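Local coordinates for protein nine-heme cytochrome c (PDB 1OFW) that carries electrons through nine c-type hemes, set in two tetraheme clusters with one heme between them, and may serve a transmembrane redox complex for sulfate reduction, at residues 172-177 and 200-205; 132-137 and 160-165; 8-13 and 35-40. One frame throughout, in Å; residues are numbered along the deposited sequence.

Contact 1. Residues 172-177 and 200-205; sequences VSPMLA and HLTSLM. With HEC (heme c), chain J.
With CG anti to the backbone N (chi1 180°), Leu201 sends its isobutyl group from helix 197-206 to Pro174, while Met205, one turn later, sets CG anti to the carbonyl carbon and bends at chi3 (67°). Both side chains leave the same flank of the helix and converge on the pyrrolidine ring. Met205 and the proline meet tip to tip, SD lying 3.8 Å from Pro174 CG. The leucine touches further back, its CD2 being 4.0 Å from Pro174 CA. Thr202 crosses the ring at about a right angle, with OG1 3.4 Å from Pro174 CB; this hydroxyl is hydrogen-bonded to the carbonyl of Arg198 and meets carbon atoms of the proline ring. No hydrogen bond joins the two segments. Pro174 opens a short 3-10 turn, closed by Leu176 N on Ser173 O, and its ring, fixed to the backbone, turns a compact apolar surface to the helix. That helix supplies axial histidines, His197 and His200, in the second class III cytochrome c region. Val172, Ala177 and Leu201 touch one heme, probably heme 6, since Val172 lies beside Cys225. From the far flank His200 binds the iron of heme 8 through NE2 at 2.0 Å, opposite His271, and its ND1 is held by the carbonyl of Thr196. Ser203, with OG anti to the backbone N (chi1 -179°), gives a hydrogen bond of 2.5 Å to propionate atom O1D of heme 8.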
loop_
_atom_site.group_PDB
_atom_site.type_symbol
_atom_site.label_atom_id
_atom_site.label_comp_id
_atom_site.label_asym_id
_atom_site.label_seq_id
_atom_site.Cartn_x
_atom_site.Cartn_y
_atom_site.Cartn_z
ATOM N N VAL A 172 9.743 -2.249 -13.412
ATOM C CA VAL A 172 10.867 -2.379 -14.328
ATOM C C VAL A 172 11.590 -3.658 -13.983
ATOM O O VAL A 172 11.649 -4.197 -12.905
ATOM C CB VAL A 172 11.882 -1.229 -14.253
ATOM C CG1 VAL A 172 11.325 0.097 -14.739
ATOM C CG2 VAL A 172 12.385 -1.059 -12.825
ATOM N N SER A 173 12.236 -4.153 -15.054
ATOM C CA SER A 173 13.059 -5.358 -14.923
ATOM C C SER A 173 14.290 -5.140 -14.076
ATOM O O SER A 173 14.932 -4.104 -14.267
ATOM C CB SER A 173 13.453 -5.684 -16.370
ATOM O OG SER A 173 14.140 -6.896 -16.427
ATOM N N PRO A 174 14.620 -6.079 -13.214
ATOM C CA PRO A 174 15.879 -5.961 -12.463
ATOM C C PRO A 174 17.145 -5.886 -13.301
ATOM O O PRO A 174 18.222 -5.492 -12.864
ATOM C CB PRO A 174 15.938 -7.278 -11.673
ATOM C CG PRO A 174 14.472 -7.618 -11.484
ATOM C CD PRO A 174 13.859 -7.284 -12.829
ATOM N N MET A 175 17.113 -6.290 -14.532
ATOM C CA MET A 175 18.075 -6.185 -15.579
ATOM C C MET A 175 18.417 -4.731 -15.901
ATOM O O MET A 175 19.504 -4.522 -16.447
ATOM C CB MET A 175 17.607 -6.745 -16.937
ATOM C CG MET A 175 17.308 -8.209 -16.943
ATOM S SD MET A 175 18.743 -9.173 -16.552
ATOM C CE MET A 175 17.936 -10.594 -15.796
ATOM N N LEU A 176 17.524 -3.787 -15.622
ATOM C CA LEU A 176 17.872 -2.392 -15.804
ATOM C C LEU A 176 18.551 -1.737 -14.611
ATOM O O LEU A 176 18.781 -0.523 -14.669
ATOM C CB LEU A 176 16.606 -1.606 -16.159
ATOM C CG LEU A 176 15.934 -2.040 -17.455
ATOM C CD1 LEU A 176 14.736 -1.156 -17.779
ATOM C CD2 LEU A 176 16.912 -1.980 -18.634
ATOM N N ALA A 177 18.862 -2.536 -13.619
ATOM C CA ALA A 177 19.566 -2.099 -12.415
ATOM C C ALA A 177 20.833 -2.928 -12.223
ATOM O O ALA A 177 20.996 -3.992 -12.827
ATOM C CB ALA A 177 18.670 -2.228 -11.207
ATOM N N HIS A 200 18.828 -9.883 -5.183
ATOM C CA HIS A 200 17.917 -9.376 -4.146
ATOM C C HIS A 200 16.593 -8.927 -4.758
ATOM O O HIS A 200 15.513 -9.421 -4.381
ATOM C CB HIS A 200 18.591 -8.230 -3.388
ATOM C CG HIS A 200 19.294 -8.659 -2.151
ATOM N ND1 HIS A 200 20.534 -9.296 -2.160
ATOM C CD2 HIS A 200 18.934 -8.573 -0.834
ATOM C CE1 HIS A 200 20.862 -9.558 -0.904
ATOM N NE2 HIS A 200 19.917 -9.133 -0.053
ATOM N N LEU A 201 16.640 -8.013 -5.705
ATOM C CA LEU A 201 15.433 -7.423 -6.272
ATOM C C LEU A 201 14.627 -8.510 -6.973
ATOM O O LEU A 201 13.410 -8.540 -6.849
ATOM C CB LEU A 201 15.779 -6.281 -7.191
ATOM C CG LEU A 201 14.614 -5.555 -7.868
ATOM C CD1 LEU A 201 13.686 -4.958 -6.817
ATOM C CD2 LEU A 201 15.093 -4.491 -8.806
ATOM N N THR A 202 15.313 -9.393 -7.690
ATOM C CA THR A 202 14.638 -10.473 -8.404
ATOM C C THR A 202 13.913 -11.380 -7.428
ATOM O O THR A 202 12.744 -11.686 -7.686
ATOM C CB THR A 202 15.657 -11.252 -9.243
ATOM O OG1 THR A 202 16.205 -10.387 -10.210
ATOM C CG2 THR A 202 14.983 -12.374 -10.029
ATOM N N SER A 203 14.499 -11.783 -6.334
ATOM C CA SER A 203 13.919 -12.635 -5.320
ATOM C C SER A 203 12.699 -11.994 -4.672
ATOM O O SER A 203 11.666 -12.618 -4.455
ATOM C CB SER A 203 14.975 -12.896 -4.255
ATOM O OG SER A 203 14.481 -13.757 -3.227
ATOM N N LEU A 204 12.842 -10.703 -4.351
ATOM C CA LEU A 204 11.766 -9.967 -3.700
ATOM C C LEU A 204 10.568 -9.835 -4.630
ATOM O O LEU A 204 9.427 -9.999 -4.193
ATOM C CB LEU A 204 12.263 -8.589 -3.229
ATOM C CG LEU A 204 13.283 -8.670 -2.078
ATOM C CD1 LEU A 204 14.070 -7.397 -1.932
ATOM C CD2 LEU A 204 12.617 -9.049 -0.746
ATOM N N MET A 205 10.795 -9.558 -5.892
ATOM C CA MET A 205 9.717 -9.445 -6.877
ATOM C C MET A 205 9.059 -10.785 -7.169
ATOM O O MET A 205 7.844 -10.879 -7.399
ATOM C CB MET A 205 10.292 -8.878 -8.181
ATOM C CG MET A 205 10.579 -7.398 -8.098
ATOM S SD MET A 205 11.398 -6.683 -9.521
ATOM C CE MET A 205 10.095 -6.866 -10.736
HETATM FE FE HEC J . 19.844 -9.200 1.963
HETATM C CHA HEC J . 20.019 -12.582 1.829
HETATM C CHB HEC J . 23.256 -9.016 2.219
HETATM C CHC HEC J . 19.664 -5.809 2.082
HETATM C CHD HEC J . 16.415 -9.365 1.697
HETATM N NA HEC J . 21.344 -10.519 2.020
HETATM C C1A HEC J . 21.219 -11.906 1.940
HETATM C C2A HEC J . 22.529 -12.512 1.987
HETATM C C3A HEC J . 23.424 -11.523 2.118
HETATM C C4A HEC J . 22.695 -10.275 2.119
HETATM C CMA HEC J . 24.953 -11.557 2.264
HETATM C CAA HEC J . 22.763 -14.023 1.876
HETATM C CBA HEC J . 23.028 -14.444 0.423
HETATM C CGA HEC J . 22.700 -13.533 -0.729
HETATM O O1A HEC J . 21.577 -13.745 -1.259
HETATM O O2A HEC J . 23.489 -12.643 -1.170
HETATM N NB HEC J . 21.169 -7.737 2.180
HETATM C C1B HEC J . 22.563 -7.832 2.222
HETATM C C2B HEC J . 23.147 -6.509 2.293
HETATM C C3B HEC J . 22.143 -5.605 2.254
HETATM C C4B HEC J . 20.916 -6.375 2.174
HETATM C CMB HEC J . 24.653 -6.276 2.398
HETATM C CAB HEC J . 22.191 -4.085 2.297
HETATM C CBB HEC J . 23.226 -3.455 1.338
HETATM N NC HEC J . 18.333 -7.890 1.952
HETATM C C1C HEC J . 18.483 -6.521 2.005
HETATM C C2C HEC J . 17.178 -5.856 2.015
HETATM C C3C HEC J . 16.283 -6.841 1.856
HETATM C C4C HEC J . 16.980 -8.103 1.825
HETATM C CMC HEC J . 17.023 -4.339 2.221
HETATM C CAC HEC J . 14.737 -6.819 1.803
HETATM C CBC HEC J . 14.124 -5.545 1.227
HETATM N ND HEC J . 18.503 -10.672 1.777
HETATM C C1D HEC J . 17.125 -10.544 1.673
HETATM C C2D HEC J . 16.522 -11.859 1.561
HETATM C C3D HEC J . 17.521 -12.760 1.620
HETATM C C4D HEC J . 18.761 -12.036 1.731
HETATM C CMD HEC J . 15.009 -12.120 1.435
HETATM C CAD HEC J . 17.329 -14.292 1.602
HETATM C CBD HEC J . 17.663 -14.804 0.189
HETATM C CGD HEC J . 16.442 -14.732 -0.707
HETATM O O1D HEC J . 16.431 -13.867 -1.612
HETATM O O2D HEC J . 15.518 -15.537 -0.460
#

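Contact 2. Residues 132-137 and 160-165; sequences NITPSM and AETVLA
The close-fitting half of this contact centres on Thr162, a buried threonine whose two branches serve different ends. Its OG1, anti to the carbonyl carbon (chi1 -60°), accepts a hydrogen bond from Thr134 N at 2.9 Å; the bond is bent, with 139° at the hydrogen. The same hydroxyl is hydrogen-bonded to the carbonyl of Leu158, one helical turn back, so threonine can join helix 152-164 to the loop through one oxygen. Its methyl, CG2, presses on Asn132 O at 3.2 Å, and Ile133 CD1 comes across at about a right angle to lie 3.8 Å from Thr162 OG1. On the more exposed side the contact thins to polar tips. Glu161 runs extended from the helix, CG anti to the backbone N (chi1 174°), and its OE2 accepts a very short 2.4 Å hydrogen bond from Ser136 OG, which approaches from above the carboxylate plane. Being small, Ser136 fits the exposed corner of the loop and still supplies a donor. Thr134 OG1 accepts from Ser136 N at 3.0 Å, a nearly straight bond that defines an ST turn, here overlapping the type I beta turn from Thr134 to Met137.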
loop_
_atom_site.group_PDB
_atom_site.type_symbol
_atom_site.label_atom_id
_atom_site.label_comp_id
_atom_site.label_asym_id
_atom_site.label_seq_id
_atom_site.Cartn_x
_atom_site.Cartn_y
_atom_site.Cartn_z
ATOM N N ASN A 132 -10.737 6.059 -7.931
ATOM C CA ASN A 132 -10.343 5.473 -9.213
ATOM C C ASN A 132 -11.459 5.426 -10.234
ATOM O O ASN A 132 -11.319 4.688 -11.229
ATOM C CB ASN A 132 -9.834 4.052 -8.909
ATOM C CG ASN A 132 -10.876 3.091 -8.388
ATOM O OD1 ASN A 132 -12.058 3.377 -8.334
ATOM N ND2 ASN A 132 -10.509 1.885 -7.977
ATOM N N ILE A 133 -12.539 6.134 -10.072
ATOM C CA ILE A 133 -13.689 6.070 -10.981
ATOM C C ILE A 133 -13.418 6.355 -12.445
ATOM O O ILE A 133 -12.631 7.221 -12.806
ATOM C CB ILE A 133 -14.794 7.094 -10.571
ATOM C CG1 ILE A 133 -16.132 6.771 -11.253
ATOM C CG2 ILE A 133 -14.399 8.537 -10.848
ATOM C CD1 ILE A 133 -16.757 5.475 -10.835
ATOM N N THR A 134 -14.196 5.680 -13.306
ATOM C CA THR A 134 -14.152 5.924 -14.725
ATOM C C THR A 134 -14.438 7.385 -15.071
ATOM O O THR A 134 -15.318 8.029 -14.513
ATOM C CB THR A 134 -15.116 5.050 -15.548
ATOM O OG1 THR A 134 -15.138 5.533 -16.904
ATOM C CG2 THR A 134 -16.539 5.157 -15.025
ATOM N N PRO A 135 -13.683 7.942 -16.030
ATOM C CA PRO A 135 -13.990 9.293 -16.511
ATOM C C PRO A 135 -15.368 9.425 -17.098
ATOM O O PRO A 135 -15.877 10.529 -17.247
ATOM C CB PRO A 135 -12.980 9.501 -17.648
ATOM C CG PRO A 135 -11.830 8.630 -17.256
ATOM C CD PRO A 135 -12.477 7.389 -16.690
ATOM N N SER A 136 -16.035 8.336 -17.424
ATOM C CA SER A 136 -17.374 8.412 -17.994
ATOM C C SER A 136 -18.464 8.851 -17.035
ATOM O O SER A 136 -19.540 9.320 -17.433
ATOM C CB SER A 136 -17.725 7.018 -18.543
ATOM O OG SER A 136 -16.755 6.651 -19.513
ATOM N N MET A 137 -18.259 8.701 -15.721
ATOM C CA MET A 137 -19.292 9.164 -14.786
ATOM C C MET A 137 -19.586 10.638 -14.972
ATOM O O MET A 137 -18.646 11.423 -15.052
ATOM C CB MET A 137 -18.808 8.918 -13.346
ATOM C CG MET A 137 -19.822 9.408 -12.323
ATOM S SD MET A 137 -19.220 9.402 -10.639
ATOM C CE MET A 137 -18.009 10.686 -10.639
ATOM N N ALA A 160 -18.432 -1.544 -13.518
ATOM C CA ALA A 160 -17.864 -2.482 -14.487
ATOM C C ALA A 160 -16.981 -1.803 -15.497
ATOM O O ALA A 160 -15.936 -2.314 -15.906
ATOM C CB ALA A 160 -19.005 -3.204 -15.194
ATOM N N GLU A 161 -17.367 -0.631 -15.957
ATOM C CA GLU A 161 -16.556 0.125 -16.901
ATOM C C GLU A 161 -15.207 0.442 -16.281
ATOM O O GLU A 161 -14.139 0.314 -16.866
ATOM C CB GLU A 161 -17.296 1.391 -17.337
ATOM C CG GLU A 161 -16.441 2.284 -18.202
ATOM C CD GLU A 161 -17.227 3.480 -18.725
ATOM O OE1 GLU A 161 -18.384 3.687 -18.321
ATOM O OE2 GLU A 161 -16.653 4.214 -19.555
ATOM N N THR A 162 -15.256 0.842 -15.017
ATOM C CA THR A 162 -14.006 1.144 -14.313
ATOM C C THR A 162 -13.131 -0.072 -14.190
ATOM O O THR A 162 -11.934 -0.063 -14.536
ATOM C CB THR A 162 -14.336 1.710 -12.915
ATOM O OG1 THR A 162 -15.108 2.888 -13.046
ATOM C CG2 THR A 162 -13.058 2.124 -12.174
ATOM N N VAL A 163 -13.676 -1.180 -13.676
ATOM C CA VAL A 163 -12.908 -2.401 -13.475
ATOM C C VAL A 163 -12.310 -2.893 -14.792
ATOM O O VAL A 163 -11.145 -3.321 -14.854
ATOM C CB VAL A 163 -13.719 -3.521 -12.807
ATOM C CG1 VAL A 163 -13.012 -4.851 -12.878
ATOM C CG2 VAL A 163 -13.974 -3.134 -11.350
ATOM N N LEU A 164 -13.112 -2.816 -15.862
ATOM C CA LEU A 164 -12.615 -3.419 -17.100
ATOM C C LEU A 164 -11.519 -2.601 -17.736
ATOM O O LEU A 164 -10.725 -3.160 -18.515
ATOM C CB LEU A 164 -13.823 -3.635 -18.020
ATOM C CG LEU A 164 -14.798 -4.712 -17.504
ATOM C CD1 LEU A 164 -16.042 -4.720 -18.375
ATOM C CD2 LEU A 164 -14.158 -6.098 -17.467
ATOM N N ALA A 165 -11.408 -1.319 -17.434
ATOM C CA ALA A 165 -10.341 -0.507 -17.996
ATOM C C ALA A 165 -9.107 -0.441 -17.079
ATOM O O ALA A 165 -8.163 0.275 -17.437
ATOM C CB ALA A 165 -10.776 0.911 -18.249
#

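Contact 3. Residues 8-13 and 35-40. With HEC (heme c), chain C.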
loop_
_atom_site.group_PDB
_atom_site.type_symbol
_atom_site.label_atom_id
_atom_site.label_comp_id
_atom_site.label_asym_id
_atom_site.label_seq_id
_atom_site.Cartn_x
_atom_site.Cartn_y
_atom_site.Cartn_z
ATOM N N SER A 8 -21.768 -14.250 -2.594
ATOM C CA SER A 8 -22.452 -13.600 -1.483
ATOM C C SER A 8 -23.755 -12.918 -1.869
ATOM O O SER A 8 -24.590 -12.723 -0.983
ATOM C CB SER A 8 -21.551 -12.541 -0.866
ATOM O OG SER A 8 -20.988 -11.673 -1.820
ATOM N N GLY A 9 -23.917 -12.513 -3.115
ATOM C CA GLY A 9 -25.042 -11.710 -3.577
ATOM C C GLY A 9 -24.852 -10.230 -3.477
ATOM O O GLY A 9 -25.673 -9.386 -3.762
ATOM N N ALA A 10 -23.729 -9.716 -3.007
ATOM C CA ALA A 10 -23.166 -8.398 -3.137
ATOM C C ALA A 10 -22.864 -8.130 -4.598
ATOM O O ALA A 10 -22.616 -9.053 -5.371
ATOM C CB ALA A 10 -21.863 -8.191 -2.362
ATOM N N PRO A 11 -22.890 -6.875 -5.022
ATOM C CA PRO A 11 -22.495 -6.592 -6.387
ATOM C C PRO A 11 -21.014 -6.948 -6.554
ATOM O O PRO A 11 -20.257 -6.909 -5.597
ATOM C CB PRO A 11 -22.757 -5.104 -6.534
ATOM C CG PRO A 11 -23.696 -4.772 -5.424
ATOM C CD PRO A 11 -23.280 -5.672 -4.284
ATOM N N SER A 12 -20.684 -7.365 -7.749
ATOM C CA SER A 12 -19.330 -7.823 -8.039
ATOM C C SER A 12 -18.352 -6.698 -7.822
ATOM O O SER A 12 -17.274 -6.893 -7.248
ATOM C CB SER A 12 -19.281 -8.338 -9.490
ATOM O OG SER A 12 -18.030 -8.994 -9.736
ATOM N N ALA A 13 -18.731 -5.536 -8.318
ATOM C CA ALA A 13 -17.991 -4.295 -8.116
ATOM C C ALA A 13 -18.990 -3.174 -7.824
ATOM O O ALA A 13 -20.085 -3.222 -8.368
ATOM C CB ALA A 13 -17.109 -3.968 -9.304
ATOM N N PHE A 35 -14.964 -0.413 -5.565
ATOM C CA PHE A 35 -14.552 -1.480 -4.695
ATOM C C PHE A 35 -14.893 -2.805 -5.362
ATOM O O PHE A 35 -16.051 -3.023 -5.721
ATOM C CB PHE A 35 -15.259 -1.348 -3.347
ATOM C CG PHE A 35 -14.967 -2.490 -2.400
ATOM C CD1 PHE A 35 -13.720 -2.625 -1.799
ATOM C CD2 PHE A 35 -15.903 -3.451 -2.103
ATOM C CE1 PHE A 35 -13.431 -3.638 -0.939
ATOM C CE2 PHE A 35 -15.598 -4.467 -1.227
ATOM C CZ PHE A 35 -14.363 -4.614 -0.640
ATOM N N ASN A 36 -13.912 -3.685 -5.544
ATOM C CA ASN A 36 -14.095 -4.986 -6.167
ATOM C C ASN A 36 -14.424 -6.014 -5.104
ATOM O O ASN A 36 -13.568 -6.624 -4.442
ATOM C CB ASN A 36 -12.828 -5.351 -6.970
ATOM C CG ASN A 36 -13.125 -6.496 -7.922
ATOM O OD1 ASN A 36 -13.849 -7.409 -7.528
ATOM N ND2 ASN A 36 -12.568 -6.459 -9.137
ATOM N N HIS A 37 -15.736 -6.176 -4.867
ATOM C CA HIS A 37 -16.215 -7.039 -3.816
ATOM C C HIS A 37 -15.880 -8.494 -4.107
ATOM O O HIS A 37 -15.573 -9.266 -3.211
ATOM C CB HIS A 37 -17.733 -6.846 -3.626
ATOM C CG HIS A 37 -18.236 -7.311 -2.303
ATOM N ND1 HIS A 37 -18.408 -8.619 -1.927
ATOM C CD2 HIS A 37 -18.595 -6.601 -1.185
ATOM C CE1 HIS A 37 -18.851 -8.688 -0.686
ATOM N NE2 HIS A 37 -18.976 -7.466 -0.201
ATOM N N LEU A 38 -15.954 -8.845 -5.392
ATOM C CA LEU A 38 -15.669 -10.225 -5.807
ATOM C C LEU A 38 -14.266 -10.616 -5.367
ATOM O O LEU A 38 -14.111 -11.693 -4.785
ATOM C CB LEU A 38 -15.859 -10.331 -7.312
ATOM C CG LEU A 38 -15.531 -11.701 -7.943
ATOM C CD1 LEU A 38 -16.663 -12.665 -7.666
ATOM C CD2 LEU A 38 -15.237 -11.602 -9.429
ATOM N N ILE A 39 -13.305 -9.729 -5.647
ATOM C CA ILE A 39 -11.915 -10.084 -5.292
ATOM C C ILE A 39 -11.777 -10.219 -3.806
ATOM O O ILE A 39 -11.143 -11.151 -3.271
ATOM C CB ILE A 39 -10.931 -9.055 -5.893
ATOM C CG1 ILE A 39 -10.683 -9.381 -7.377
ATOM C CG2 ILE A 39 -9.655 -8.912 -5.113
ATOM C CD1 ILE A 39 -10.049 -8.220 -8.133
ATOM N N HIS A 40 -12.384 -9.277 -3.078
ATOM C CA HIS A 40 -12.220 -9.280 -1.629
ATOM C C HIS A 40 -12.918 -10.462 -0.956
ATOM O O HIS A 40 -12.352 -11.106 -0.080
ATOM C CB HIS A 40 -12.724 -7.955 -1.047
ATOM C CG HIS A 40 -11.724 -6.829 -1.224
ATOM N ND1 HIS A 40 -11.594 -6.089 -2.385
ATOM C CD2 HIS A 40 -10.817 -6.324 -0.349
ATOM C CE1 HIS A 40 -10.638 -5.187 -2.215
ATOM N NE2 HIS A 40 -10.159 -5.305 -0.986
HETATM FE FE HEC C . -19.493 -6.959 1.677
HETATM C CHA HEC C . -21.070 -4.292 0.274
HETATM C CHB HEC C . -22.417 -8.746 1.653
HETATM C CHC HEC C . -17.788 -9.756 2.571
HETATM C CHD HEC C . -16.702 -5.057 2.214
HETATM N NA HEC C . -21.353 -6.589 1.098
HETATM C C1A HEC C . -21.809 -5.434 0.503
HETATM C C2A HEC C . -23.228 -5.586 0.197
HETATM C C3A HEC C . -23.594 -6.811 0.592
HETATM C C4A HEC C . -22.434 -7.461 1.159
HETATM C CMA HEC C . -24.967 -7.515 0.510
HETATM C CAA HEC C . -24.127 -4.499 -0.429
HETATM C CBA HEC C . -24.780 -3.754 0.760
HETATM C CGA HEC C . -25.535 -2.488 0.456
HETATM O O1A HEC C . -25.246 -1.774 -0.525
HETATM O O2A HEC C . -26.473 -2.210 1.254
HETATM N NB HEC C . -20.012 -8.841 2.084
HETATM C C1B HEC C . -21.284 -9.412 2.045
HETATM C C2B HEC C . -21.202 -10.799 2.465
HETATM C C3B HEC C . -19.907 -11.103 2.659
HETATM C C4B HEC C . -19.163 -9.860 2.422
HETATM C CMB HEC C . -22.440 -11.717 2.618
HETATM C CAB HEC C . -19.233 -12.417 3.037
HETATM C CBB HEC C . -19.475 -13.527 2.007
HETATM N NC HEC C . -17.633 -7.321 2.277
HETATM C C1C HEC C . -17.121 -8.544 2.595
HETATM C C2C HEC C . -15.738 -8.410 2.977
HETATM C C3C HEC C . -15.434 -7.103 2.924
HETATM C C4C HEC C . -16.605 -6.403 2.468
HETATM C CMC HEC C . -14.845 -9.586 3.429
HETATM C CAC HEC C . -14.147 -6.378 3.334
HETATM C CBC HEC C . -12.876 -6.871 2.636
HETATM N ND HEC C . -19.005 -5.053 1.369
HETATM C C1D HEC C . -17.797 -4.438 1.643
HETATM C C2D HEC C . -17.837 -3.075 1.210
HETATM C C3D HEC C . -19.014 -2.867 0.591
HETATM C C4D HEC C . -19.765 -4.114 0.726
HETATM C CMD HEC C . -16.653 -2.088 1.431
HETATM C CAD HEC C . -19.509 -1.616 -0.134
HETATM C CBD HEC C . -20.479 -0.763 0.712
HETATM C CGD HEC C . -20.962 0.446 -0.137
HETATM O O1D HEC C . -20.820 1.553 0.417
HETATM O O2D HEC C . -21.461 0.287 -1.262
HETATM O O HOH W 1 -15.623 -7.617 -9.893
#
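Residues 8-13 lie against the start of helix 37-43, where the axial histidine of heme 1 sits just behind an asparagine N-cap in the first class III cytochrome c region. In the coordination sphere, His37 NE2 binds the iron at 2.0 Å, with His51 as the other axial ligand. The imidazole swings out with CG anti to the backbone N (chi1 -160°), and Glu41 accepts a hydrogen bond from ND1; this probably fixes the ring's rotation and may make the histidine a stronger donor to iron.

Nonpolar contacts meet one face of the ring. Ala10 CB stands over its middle in a CH-pi contact, 3.5 Å from the centroid of the His37 ring; a methyl is small enough to fill the corner between the imidazole face and the porphyrin, where it also touches the heme. Phe35 has heme methyl CMD over one face, offset toward the rim, its CE2 is 3.6 Å from heme C2D, and its CE1 lies over the centre of the His40 ring.

Among the hydrogen bonds, Ser12 O takes Leu38 N on a lone pair at 3.0 Å, nearly straight at 163°. Asn36 OD1 caps the helix by accepting from Ile39 N at 3.0 Å, while Asn36 O accepts from both His40 N and His40 ND1, which probably helps to fix the rotation of His40, an axial ligand of heme 3. Ser12 OG, also hydrogen-bonded to the carbonyl of Glu4, is joined to the capping oxygen by one water, which donates to Ser12 OG at 2.8 Å and to Asn36 OD1 at 3.0 Å.

Contacts 2 and 3 are neighbours on the same side of the chain's centre, near hemes 1, 3 and 5, with centres about 15 Å apart. They touch through Val163, on the helix of contact 2: its CG2 lies 3.8 Å from Ala13 CB, and its CG1 packs on the side chain of Asn36. Helix 152-164 therefore spans both, meeting the loop that follows the heme 5 ligand His131 and the short sheet that leads into His37. Contact 1 belongs to the second region, about 31 Å from contact 2 and about 33 Å from contact 3 between centres. Contacts 1 and 3 nevertheless share a plan, each placing a helix that carries axial histidines against an earlier segment with little regular structure.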